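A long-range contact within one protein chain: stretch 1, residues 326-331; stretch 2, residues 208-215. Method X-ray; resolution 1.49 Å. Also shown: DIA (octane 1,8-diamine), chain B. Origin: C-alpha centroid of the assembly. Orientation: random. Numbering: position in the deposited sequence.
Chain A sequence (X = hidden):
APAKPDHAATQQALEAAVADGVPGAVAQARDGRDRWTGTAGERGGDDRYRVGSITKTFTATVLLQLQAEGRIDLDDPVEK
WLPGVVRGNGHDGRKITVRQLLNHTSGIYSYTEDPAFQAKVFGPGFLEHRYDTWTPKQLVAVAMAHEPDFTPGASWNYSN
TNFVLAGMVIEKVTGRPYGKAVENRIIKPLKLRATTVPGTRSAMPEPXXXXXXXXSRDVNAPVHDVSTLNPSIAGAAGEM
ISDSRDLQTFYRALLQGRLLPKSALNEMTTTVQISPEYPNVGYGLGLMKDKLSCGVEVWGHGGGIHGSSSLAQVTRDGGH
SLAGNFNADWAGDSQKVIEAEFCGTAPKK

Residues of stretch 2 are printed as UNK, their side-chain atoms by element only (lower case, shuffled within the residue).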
# COMPACT_ATOMS: atom_id res chain seq x y z
N PHE A 326 9.69 -8.13 -4.69
CA PHE A 326 11.12 -8.06 -4.98
C PHE A 326 11.81 -7.52 -3.74
O PHE A 326 11.35 -6.54 -3.16
CB PHE A 326 11.40 -7.08 -6.12
CG PHE A 326 10.69 -7.39 -7.42
CD1 PHE A 326 10.40 -8.68 -7.80
CD2 PHE A 326 10.37 -6.36 -8.27
CE1 PHE A 326 9.76 -8.94 -9.00
CE2 PHE A 326 9.74 -6.61 -9.50
CZ PHE A 326 9.44 -7.90 -9.85
N ASN A 327 12.96 -8.11 -3.37
CA ASN A 327 13.70 -7.66 -2.18
C ASN A 327 14.86 -6.71 -2.53
O ASN A 327 15.85 -6.61 -1.78
CB ASN A 327 14.18 -8.83 -1.34
CG ASN A 327 15.21 -9.68 -2.04
OD1 ASN A 327 15.47 -9.50 -3.23
ND2 ASN A 327 15.81 -10.60 -1.29
N ALA A 328 14.73 -6.01 -3.65
CA ALA A 328 15.57 -4.85 -3.94
C ALA A 328 14.62 -3.75 -4.31
O ALA A 328 13.62 -3.99 -5.01
CB ALA A 328 16.52 -5.12 -5.07
N ASP A 329 14.91 -2.54 -3.88
CA ASP A 329 14.01 -1.43 -4.20
C ASP A 329 14.52 -0.57 -5.35
O ASP A 329 13.92 0.46 -5.65
CB ASP A 329 13.72 -0.59 -2.96
CG ASP A 329 14.96 -0.06 -2.29
OD1 ASP A 329 16.04 0.00 -2.92
OD2 ASP A 329 14.86 0.29 -1.10
N TRP A 330 15.59 -1.02 -6.02
CA TRP A 330 16.21 -0.27 -7.11
C TRP A 330 16.13 -1.00 -8.45
O TRP A 330 16.60 -0.47 -9.47
CB TRP A 330 17.69 0.01 -6.80
CG TRP A 330 18.56 -1.22 -6.88
CD1 TRP A 330 19.15 -1.74 -8.01
CD2 TRP A 330 18.93 -2.09 -5.81
NE1 TRP A 330 19.85 -2.88 -7.70
CE2 TRP A 330 19.74 -3.11 -6.35
CE3 TRP A 330 18.66 -2.11 -4.44
CZ2 TRP A 330 20.26 -4.13 -5.59
CZ3 TRP A 330 19.19 -3.11 -3.68
CH2 TRP A 330 19.98 -4.11 -4.25
N ALA A 331 15.56 -2.19 -8.45
CA ALA A 331 15.56 -3.03 -9.64
C ALA A 331 14.31 -3.88 -9.69
O ALA A 331 13.64 -4.07 -8.67
CB ALA A 331 16.77 -3.91 -9.66
N UNK A 208 11.40 -15.50 5.79
CA UNK A 208 11.68 -14.28 5.07
C UNK A 208 13.09 -14.32 4.54
O UNK A 208 13.95 -15.01 5.11
c UNK A 208 11.46 -13.07 5.98
o UNK A 208 12.30 -13.15 7.11
N UNK A 209 13.32 -13.63 3.44
CA UNK A 209 14.65 -13.37 2.95
C UNK A 209 15.03 -11.94 3.35
O UNK A 209 14.17 -11.16 3.73
c UNK A 209 14.65 -13.51 1.42
o UNK A 209 14.42 -14.86 1.04
N UNK A 210 16.31 -11.59 3.21
CA UNK A 210 16.70 -10.21 3.53
C UNK A 210 16.06 -9.21 2.57
O UNK A 210 15.57 -9.58 1.49
c UNK A 210 18.63 -11.66 3.43
c UNK A 210 17.47 -12.41 2.84
c UNK A 210 18.22 -10.22 3.34
N UNK A 211 16.07 -7.94 2.95
CA UNK A 211 15.59 -6.85 2.12
C UNK A 211 16.75 -5.90 1.89
O UNK A 211 17.48 -5.58 2.82
c UNK A 211 14.45 -6.13 2.81
N UNK A 212 16.93 -5.44 0.65
CA UNK A 212 18.11 -4.68 0.26
C UNK A 212 17.75 -3.34 -0.37
O UNK A 212 16.80 -3.24 -1.17
c UNK A 212 21.02 -8.15 0.97
c UNK A 212 20.35 -9.30 0.59
c UNK A 212 19.21 -9.22 -0.19
c UNK A 212 18.77 -7.98 -0.61
o UNK A 212 20.82 -10.53 1.00
c UNK A 212 19.43 -6.81 -0.26
c UNK A 212 18.94 -5.47 -0.75
c UNK A 212 20.57 -6.91 0.54
N UNK A 213 18.54 -2.32 -0.04
CA UNK A 213 18.36 -0.98 -0.57
C UNK A 213 19.68 -0.27 -0.79
O UNK A 213 20.67 -0.58 -0.13
o UNK A 213 17.24 1.15 -0.07
c UNK A 213 17.53 -0.15 0.42
N UNK A 214 19.70 0.66 -1.73
CA UNK A 214 20.84 1.56 -1.87
C UNK A 214 20.67 2.90 -1.14
O UNK A 214 21.62 3.65 -1.05
c UNK A 214 22.43 -0.59 -6.14
n UNK A 214 22.65 -0.45 -7.61
c UNK A 214 21.17 1.78 -3.35
c UNK A 214 21.96 0.71 -5.51
c UNK A 214 21.64 0.50 -4.04
N UNK A 215 19.50 3.18 -0.59
CA UNK A 215 19.31 4.42 0.18
C UNK A 215 19.78 5.63 -0.66
O UNK A 215 20.36 6.59 -0.15
c UNK A 215 18.30 3.19 2.84
c UNK A 215 20.09 4.36 1.50
c UNK A 215 19.75 3.19 2.43
c UNK A 215 20.63 3.22 3.69
N1 DIA B . 15.84 5.00 -0.37
C1 DIA B . 15.39 4.36 0.82
C2 DIA B . 14.32 3.29 0.67
C3 DIA B . 13.35 3.52 -0.44
C4 DIA B . 11.89 3.71 -0.05
C5 DIA B . 10.99 2.69 -0.70
C6 DIA B . 11.17 2.55 -2.19
C7 DIA B . 10.37 1.41 -2.73
C8 DIA B . 10.42 1.47 -4.23
N8 DIA B . 10.11 0.18 -4.74
O HOH W 1 17.64 1.95 -3.38

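Position 208 has two side-chain atoms, one carbon and then one oxygen, and they are out of reach of stretch 1. That pattern is serine, Ser208; with no contact to consult, the identification rests on composition alone. Position 209 repeats the pattern, a carbon bearing an oxygen, but its CA-to-CB bond points toward stretch 1, and its CB lies 4.1 Å from ND2 of Asn327. It is Ser209.

Position 210 carries three carbons that close a ring onto its own backbone N, which only proline does. Pro210 has no amide hydrogen to give, yet its carbonyl O accepts a hydrogen bond from Asn327 ND2 at 3.0 Å, with an N-H...O angle of 140°. Position 211 has a single side-chain carbon and is Ala211; its CA is 4.8 Å from the CA of Asn327, which pairs it with Asn327 in the register.

At position 212, one carbon leads to a six-carbon ring bearing one oxygen, and that first carbon, CB, packs 3.8 Å from Trp330 CZ3. The ring with its oxygen is the signature of tyrosine. Tyr212 N donates to Asn327 O at 2.9 Å (144°), and that oxygen also lies near the plane of the tyrosine ring, at its edge. On the same edge of the backbone, Tyr212 O receives a weak hydrogen bond from Asp329 N (3.4 Å, 138°) and a CA-H...O contact from Ala328 CA (3.4 Å, 155° at the hydrogen).

Position 213 again shows one carbon and one oxygen, and the oxygen sits 2.7 Å from OD2 of Asp329: Ser213. Its OG donates to that carboxylate and accepts from the backbone N of position 215 at 3.1 Å (157°), so the hydroxyl ties stretch 1 to the segment that follows the strand.

Position 214 has four carbons in a row ending in nitrogen, and the chain lies over one face of the Trp330 indole. It is lysine. With chi2 to chi4 all t, Lys214 is extended there: its CE lies 3.7 Å from the five-membered ring centroid, 8° off the normal, and its NZ 3.9 Å from the same centroid, 21° off, combining CH-pi and cation-pi contacts. Water 1 links Lys214 N (2.9 Å from the water O) to Asp329 OD1 (2.6 Å from it).

Position 215 has four carbons forked at the second, none touching stretch 1; the fork makes it Leu215.

The contact joins two segments running 16° apart in direction. A single bridge pairs Ala328 with Tyr212 through the backbone, while Asn327, Asp329 and Trp330 add side-chain contacts along it. The two stretches bury 411 Å² between them, both sides summed.

Stretch 2, residues 208-215: SSPAYSKL
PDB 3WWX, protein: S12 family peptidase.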